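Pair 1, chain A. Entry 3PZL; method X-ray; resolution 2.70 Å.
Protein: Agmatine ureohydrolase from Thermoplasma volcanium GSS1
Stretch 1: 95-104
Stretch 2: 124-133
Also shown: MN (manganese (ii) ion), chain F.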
# COMPACT_ATOMS: atom_id res chain seq x y z
N ASP A 95 -19.39 -23.20 2.88
CA ASP A 95 -19.70 -24.45 2.21
C ASP A 95 -19.89 -24.33 0.67
O ASP A 95 -20.87 -23.72 0.20
CB ASP A 95 -20.94 -25.09 2.87
CG ASP A 95 -21.34 -26.39 2.21
OD1 ASP A 95 -20.45 -27.10 1.64
OD2 ASP A 95 -22.55 -26.70 2.26
N VAL A 96 -18.97 -24.95 -0.08
CA VAL A 96 -18.98 -24.88 -1.55
C VAL A 96 -20.27 -25.48 -2.13
O VAL A 96 -20.94 -24.83 -2.94
CB VAL A 96 -17.71 -25.54 -2.20
CG1 VAL A 96 -17.47 -25.02 -3.60
CG2 VAL A 96 -16.49 -25.27 -1.37
N GLU A 97 -20.62 -26.70 -1.72
CA GLU A 97 -21.83 -27.36 -2.22
C GLU A 97 -23.03 -26.46 -2.01
O GLU A 97 -23.81 -26.28 -2.92
CB GLU A 97 -22.07 -28.71 -1.57
CG GLU A 97 -21.20 -29.87 -2.08
CD GLU A 97 -20.58 -30.70 -0.91
OE1 GLU A 97 -21.14 -30.71 0.23
OE2 GLU A 97 -19.50 -31.33 -1.12
N TYR A 98 -23.17 -25.90 -0.81
CA TYR A 98 -24.29 -25.00 -0.54
C TYR A 98 -24.41 -23.78 -1.47
O TYR A 98 -25.53 -23.39 -1.84
CB TYR A 98 -24.29 -24.53 0.92
CG TYR A 98 -25.42 -23.58 1.25
CD1 TYR A 98 -26.75 -24.02 1.27
CD2 TYR A 98 -25.15 -22.24 1.54
CE1 TYR A 98 -27.79 -23.13 1.56
CE2 TYR A 98 -26.18 -21.35 1.85
CZ TYR A 98 -27.50 -21.80 1.86
OH TYR A 98 -28.50 -20.90 2.16
N VAL A 99 -23.28 -23.18 -1.85
CA VAL A 99 -23.29 -22.04 -2.76
C VAL A 99 -23.64 -22.48 -4.20
O VAL A 99 -24.59 -21.98 -4.80
CB VAL A 99 -21.97 -21.25 -2.72
CG1 VAL A 99 -21.89 -20.29 -3.89
CG2 VAL A 99 -21.84 -20.46 -1.44
N ILE A 100 -22.89 -23.45 -4.71
CA ILE A 100 -23.17 -24.02 -6.02
C ILE A 100 -24.63 -24.42 -6.20
O ILE A 100 -25.20 -24.21 -7.28
CB ILE A 100 -22.30 -25.23 -6.31
CG1 ILE A 100 -20.84 -24.83 -6.34
CG2 ILE A 100 -22.64 -25.85 -7.65
CD1 ILE A 100 -19.94 -26.01 -6.56
N ASP A 101 -25.24 -25.01 -5.17
CA ASP A 101 -26.67 -25.37 -5.22
C ASP A 101 -27.49 -24.12 -5.23
O ASP A 101 -28.54 -24.09 -5.84
CB ASP A 101 -27.09 -26.21 -4.02
CG ASP A 101 -26.47 -27.58 -4.02
OD1 ASP A 101 -25.82 -27.93 -5.02
OD2 ASP A 101 -26.63 -28.29 -3.01
N THR A 102 -27.03 -23.08 -4.55
CA THR A 102 -27.80 -21.85 -4.49
C THR A 102 -27.76 -21.16 -5.84
O THR A 102 -28.79 -20.69 -6.33
CB THR A 102 -27.30 -20.88 -3.40
OG1 THR A 102 -27.36 -21.52 -2.11
CG2 THR A 102 -28.13 -19.62 -3.40
N VAL A 103 -26.57 -21.11 -6.44
CA VAL A 103 -26.41 -20.51 -7.76
C VAL A 103 -27.34 -21.17 -8.77
O VAL A 103 -28.06 -20.45 -9.48
CB VAL A 103 -24.92 -20.53 -8.23
CG1 VAL A 103 -24.79 -20.29 -9.71
CG2 VAL A 103 -24.13 -19.47 -7.48
N GLU A 104 -27.34 -22.51 -8.80
CA GLU A 104 -28.10 -23.28 -9.78
C GLU A 104 -29.57 -22.88 -9.81
O GLU A 104 -30.13 -22.64 -10.87
CB GLU A 104 -27.95 -24.77 -9.54
CG GLU A 104 -28.78 -25.66 -10.46
CD GLU A 104 -28.85 -27.12 -9.96
OE1 GLU A 104 -28.45 -27.38 -8.79
OE2 GLU A 104 -29.30 -28.00 -10.74
N HIS A 124 -14.11 -19.17 -8.95
CA HIS A 124 -14.61 -19.69 -10.22
C HIS A 124 -15.56 -20.86 -10.00
O HIS A 124 -16.31 -21.23 -10.90
CB HIS A 124 -13.46 -20.13 -11.14
CG HIS A 124 -13.81 -20.15 -12.58
ND1 HIS A 124 -12.86 -20.33 -13.58
CD2 HIS A 124 -15.02 -19.98 -13.20
CE1 HIS A 124 -13.47 -20.30 -14.75
NE2 HIS A 124 -14.78 -20.11 -14.55
N SER A 125 -15.55 -21.43 -8.82
CA SER A 125 -16.36 -22.61 -8.61
C SER A 125 -17.84 -22.29 -8.55
O SER A 125 -18.65 -23.19 -8.64
CB SER A 125 -15.94 -23.35 -7.36
OG SER A 125 -16.04 -22.49 -6.23
N ILE A 126 -18.21 -21.02 -8.43
CA ILE A 126 -19.61 -20.68 -8.50
C ILE A 126 -20.23 -20.96 -9.87
O ILE A 126 -21.44 -21.14 -9.98
CB ILE A 126 -19.85 -19.25 -8.11
CG1 ILE A 126 -19.12 -18.29 -9.05
CG2 ILE A 126 -19.40 -19.03 -6.68
CD1 ILE A 126 -19.43 -16.83 -8.82
N THR A 127 -19.37 -20.98 -10.90
CA THR A 127 -19.75 -21.26 -12.30
C THR A 127 -20.38 -22.63 -12.48
O THR A 127 -21.34 -22.78 -13.20
CB THR A 127 -18.52 -21.09 -13.24
OG1 THR A 127 -18.23 -19.70 -13.34
CG2 THR A 127 -18.79 -21.55 -14.62
N VAL A 128 -19.85 -23.62 -11.78
CA VAL A 128 -20.42 -24.96 -11.78
C VAL A 128 -21.96 -24.88 -11.64
O VAL A 128 -22.70 -25.50 -12.42
CB VAL A 128 -19.78 -25.84 -10.68
CG1 VAL A 128 -20.43 -27.20 -10.59
CG2 VAL A 128 -18.28 -25.97 -10.90
N GLY A 129 -22.42 -24.09 -10.68
CA GLY A 129 -23.83 -23.94 -10.43
C GLY A 129 -24.52 -23.61 -11.72
O GLY A 129 -25.33 -24.39 -12.21
N ALA A 130 -24.17 -22.47 -12.29
CA ALA A 130 -24.75 -22.00 -13.52
C ALA A 130 -24.73 -23.07 -14.64
O ALA A 130 -25.70 -23.19 -15.39
CB ALA A 130 -24.07 -20.71 -13.95
N VAL A 131 -23.67 -23.88 -14.71
CA VAL A 131 -23.56 -24.91 -15.75
C VAL A 131 -24.60 -26.04 -15.60
O VAL A 131 -24.97 -26.66 -16.58
CB VAL A 131 -22.16 -25.53 -15.83
CG1 VAL A 131 -22.04 -26.43 -17.06
CG2 VAL A 131 -21.09 -24.45 -15.87
N ARG A 132 -25.06 -26.29 -14.38
CA ARG A 132 -26.08 -27.32 -14.13
C ARG A 132 -27.40 -26.87 -14.75
O ARG A 132 -28.25 -27.70 -15.05
CB ARG A 132 -26.32 -27.55 -12.63
CG ARG A 132 -25.23 -28.31 -11.89
CD ARG A 132 -25.52 -28.29 -10.39
NE ARG A 132 -24.47 -28.91 -9.58
CZ ARG A 132 -24.48 -28.97 -8.25
NH1 ARG A 132 -25.49 -28.47 -7.55
NH2 ARG A 132 -23.46 -29.53 -7.62
N ALA A 133 -27.56 -25.57 -14.93
CA ALA A 133 -28.82 -25.04 -15.39
C ALA A 133 -28.98 -24.99 -16.93
O ALA A 133 -30.08 -24.77 -17.47
CB ALA A 133 -29.07 -23.71 -14.75
MN MN F . -10.69 -21.02 -12.76

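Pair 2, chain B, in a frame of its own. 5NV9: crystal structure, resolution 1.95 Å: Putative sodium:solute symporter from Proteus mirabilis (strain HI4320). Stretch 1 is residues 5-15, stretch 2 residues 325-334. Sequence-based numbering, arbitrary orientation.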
# COMPACT_ATOMS: atom_id res chain seq x y z
N ASP B 5 7.57 5.09 31.54
CA ASP B 5 7.48 4.05 30.49
C ASP B 5 6.05 3.88 29.99
O ASP B 5 5.08 4.30 30.61
CB ASP B 5 8.04 2.72 31.03
CG ASP B 5 7.72 1.51 30.12
OD1 ASP B 5 7.87 1.60 28.88
OD2 ASP B 5 7.32 0.45 30.67
N PHE B 6 5.94 3.24 28.84
CA PHE B 6 4.70 2.75 28.27
C PHE B 6 3.84 1.98 29.27
O PHE B 6 2.61 2.08 29.24
CB PHE B 6 5.07 1.87 27.09
CG PHE B 6 3.95 1.59 26.13
CD1 PHE B 6 3.16 2.60 25.61
CD2 PHE B 6 3.74 0.29 25.67
CE1 PHE B 6 2.16 2.32 24.68
CE2 PHE B 6 2.75 0.01 24.74
CZ PHE B 6 1.96 1.03 24.25
N GLY B 7 4.48 1.22 30.17
CA GLY B 7 3.79 0.52 31.25
C GLY B 7 3.50 -0.92 30.90
O GLY B 7 3.49 -1.32 29.70
N PHE B 8 3.26 -1.71 31.94
CA PHE B 8 2.98 -3.12 31.82
C PHE B 8 1.63 -3.39 31.14
O PHE B 8 1.53 -4.29 30.30
CB PHE B 8 2.97 -3.82 33.19
CG PHE B 8 2.45 -5.23 33.13
CD1 PHE B 8 3.32 -6.29 32.87
CD2 PHE B 8 1.10 -5.50 33.29
CE1 PHE B 8 2.84 -7.59 32.78
CE2 PHE B 8 0.61 -6.80 33.18
CZ PHE B 8 1.49 -7.84 32.92
N ILE B 9 0.57 -2.68 31.57
CA ILE B 9 -0.77 -2.88 31.00
C ILE B 9 -0.76 -2.54 29.49
O ILE B 9 -1.24 -3.34 28.70
CB ILE B 9 -1.86 -2.05 31.69
CG1 ILE B 9 -2.14 -2.57 33.12
CG2 ILE B 9 -3.18 -2.17 30.94
CD1 ILE B 9 -3.18 -1.77 33.87
N ASN B 10 -0.22 -1.39 29.11
CA ASN B 10 -0.11 -1.04 27.69
C ASN B 10 0.66 -2.12 26.86
O ASN B 10 0.19 -2.59 25.78
CB ASN B 10 0.53 0.35 27.55
CG ASN B 10 -0.42 1.46 27.90
OD1 ASN B 10 -1.60 1.32 27.70
ND2 ASN B 10 0.08 2.56 28.39
N TYR B 11 1.81 -2.56 27.40
CA TYR B 11 2.52 -3.67 26.83
C TYR B 11 1.72 -4.93 26.68
O TYR B 11 1.87 -5.63 25.68
CB TYR B 11 3.88 -3.95 27.56
CG TYR B 11 5.04 -3.19 26.94
CD1 TYR B 11 5.42 -3.46 25.65
CD2 TYR B 11 5.72 -2.19 27.62
CE1 TYR B 11 6.45 -2.77 25.04
CE2 TYR B 11 6.75 -1.48 27.01
CZ TYR B 11 7.11 -1.79 25.72
OH TYR B 11 8.13 -1.15 25.03
N ALA B 12 0.92 -5.29 27.69
CA ALA B 12 0.24 -6.55 27.65
C ALA B 12 -0.80 -6.54 26.54
O ALA B 12 -1.10 -7.57 25.97
CB ALA B 12 -0.40 -6.87 29.00
N VAL B 13 -1.39 -5.36 26.28
CA VAL B 13 -2.34 -5.22 25.18
C VAL B 13 -1.61 -5.43 23.86
O VAL B 13 -2.07 -6.19 22.99
CB VAL B 13 -2.98 -3.83 25.16
CG1 VAL B 13 -3.82 -3.67 23.91
CG2 VAL B 13 -3.84 -3.64 26.39
N LEU B 14 -0.44 -4.81 23.73
CA LEU B 14 0.36 -4.96 22.52
C LEU B 14 0.74 -6.43 22.27
O LEU B 14 0.59 -6.93 21.15
CB LEU B 14 1.62 -4.11 22.59
CG LEU B 14 2.58 -4.34 21.40
CD1 LEU B 14 1.87 -3.99 20.09
CD2 LEU B 14 3.84 -3.51 21.59
N PHE B 15 1.18 -7.12 23.32
CA PHE B 15 1.61 -8.52 23.18
C PHE B 15 0.48 -9.51 23.03
O PHE B 15 0.65 -10.55 22.42
CB PHE B 15 2.55 -8.92 24.31
CG PHE B 15 3.96 -8.48 24.08
CD1 PHE B 15 4.34 -7.18 24.32
CD2 PHE B 15 4.89 -9.36 23.56
CE1 PHE B 15 5.64 -6.77 24.09
CE2 PHE B 15 6.19 -8.96 23.33
CZ PHE B 15 6.56 -7.66 23.59
N PRO B 325 -5.61 7.22 27.78
CA PRO B 325 -5.45 6.51 29.07
C PRO B 325 -4.84 5.16 28.92
O PRO B 325 -4.83 4.57 27.82
CB PRO B 325 -6.88 6.40 29.61
CG PRO B 325 -7.78 6.59 28.43
CD PRO B 325 -7.02 7.34 27.35
N ILE B 326 -4.34 4.66 30.04
CA ILE B 326 -3.80 3.33 30.12
C ILE B 326 -4.78 2.28 29.51
O ILE B 326 -6.04 2.46 29.55
CB ILE B 326 -3.43 3.02 31.59
CG1 ILE B 326 -2.76 1.65 31.72
CG2 ILE B 326 -4.65 3.05 32.49
CD1 ILE B 326 -1.94 1.55 32.98
N GLY B 327 -4.23 1.20 28.95
CA GLY B 327 -5.03 0.19 28.21
C GLY B 327 -5.41 0.71 26.81
O GLY B 327 -5.06 0.09 25.78
N ILE B 328 -6.11 1.83 26.75
CA ILE B 328 -6.42 2.42 25.46
C ILE B 328 -5.15 2.77 24.65
O ILE B 328 -5.06 2.45 23.45
CB ILE B 328 -7.42 3.60 25.59
CG1 ILE B 328 -8.80 3.10 26.00
CG2 ILE B 328 -7.54 4.34 24.27
CD1 ILE B 328 -9.79 4.25 26.18
N ALA B 329 -4.16 3.35 25.32
CA ALA B 329 -2.95 3.71 24.70
C ALA B 329 -2.23 2.49 24.09
O ALA B 329 -1.69 2.52 22.96
CB ALA B 329 -2.07 4.49 25.67
N GLY B 330 -2.26 1.38 24.79
CA GLY B 330 -1.64 0.17 24.31
C GLY B 330 -2.34 -0.44 23.10
O GLY B 330 -1.69 -1.07 22.21
N LEU B 331 -3.66 -0.24 23.07
CA LEU B 331 -4.47 -0.65 21.94
C LEU B 331 -4.26 0.21 20.61
O LEU B 331 -4.32 -0.31 19.50
CB LEU B 331 -5.94 -0.65 22.35
CG LEU B 331 -6.91 -1.07 21.28
CD1 LEU B 331 -6.84 -2.52 21.02
CD2 LEU B 331 -8.33 -0.73 21.66
N ILE B 332 -4.05 1.52 20.77
CA ILE B 332 -3.69 2.42 19.66
C ILE B 332 -2.32 2.11 19.10
O ILE B 332 -2.14 2.09 17.90
CB ILE B 332 -3.73 3.88 20.11
CG1 ILE B 332 -5.16 4.25 20.57
CG2 ILE B 332 -3.31 4.82 18.98
CD1 ILE B 332 -6.24 3.91 19.56
N ILE B 333 -1.35 1.81 19.95
CA ILE B 333 -0.09 1.27 19.50
C ILE B 333 -0.25 -0.05 18.75
O ILE B 333 0.38 -0.22 17.72
CB ILE B 333 0.94 1.11 20.61
CG1 ILE B 333 1.37 2.44 21.22
CG2 ILE B 333 2.18 0.39 20.14
CD1 ILE B 333 1.08 3.71 20.46
N ALA B 334 -1.09 -0.96 19.23
CA ALA B 334 -1.34 -2.19 18.50
C ALA B 334 -1.95 -1.86 17.13
O ALA B 334 -1.65 -2.56 16.16
CB ALA B 334 -2.23 -3.11 19.29

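In both pairs two helices run side by side in roughly the same direction, and they pack closely. The axes approach to 7.2 Å in pair 1 and 7.5 Å in pair 2, with crossing angles of -39° and -35°, and 14 central residues superpose with an RMSD of 0.7 Å.

The first rule is a glycine at the crossing. G129(A) matches G330(B), and in each case a CB would point toward the other helix. In pair 1 G129(A) CA lies 3.4 Å from I100(A) O, and an ideal CB on G129(A) would stand 2.7 Å from both I100(A) O and V103(A) CG1. In pair 2 an ideal CB on G330(B) would come to 2.5 Å from N10(B) O. The backbones can meet this closely because nothing is there to hold them apart.

Beside the glycine, the same valine serves twice. V103(A) and V13(B), both t rotamers, lay a methyl against the opposing backbone: V103(A) CG1 is 3.4 Å from A130(A) N, and V13(B) CG1 is 3.5 Å from L331(B) N, at the matched position.

A change of chemistry without a change of place occurs at I100(A) = N10(B), where side chains of similar reach, both m at chi1, occupy nearly the same space with opposite chemistry. I100(A) fills it with hydrocarbon, its CG2 3.9 Å from V128(A) CG1. N10(B) instead offers OD1 to two backbone amides, accepting from G327(B) N at 2.9 Å and more weakly from G330(B) N at 3.0 Å, while its ND2 donates to F6(B) O at 2.7 Å within its own stretch. The asparagine thus ties the start of one helix to the other, and both ends of its amide are used.

At V99(A) = I9(B), the partners also change. V99(A) CG1 meets I126(A) CG2 at 3.9 Å; the match of I126(A) is G327(B), which has no side chain, and I9(B) CD1 reaches I326(B) CD1 at 3.7 Å instead.

At R132(A) = I333(B) the side-chain centres part by 2.8 Å. R132(A) NH1 forms salt bridges with D101(A) OD1 at 2.6 Å and, by a weak hydrogen bond, with E104(A) OE1 at 3.4 Å, while I100(A) CG2 covers one face of the guanidinium. I333(B) stays apolar: its CG1 packs 3.4 Å from F6(B) CZ. The match of E104(A), L14(B), likewise turns apolar, with CD1 4.3 Å from A334(B) CB.

In these two contacts the glycine and the valine across from it are shared, while I100(A) = N10(B) is hydrocarbon in one and a hydrogen-bonding amide in the other, and R132(A) = I333(B) is charged in one and apolar in the other.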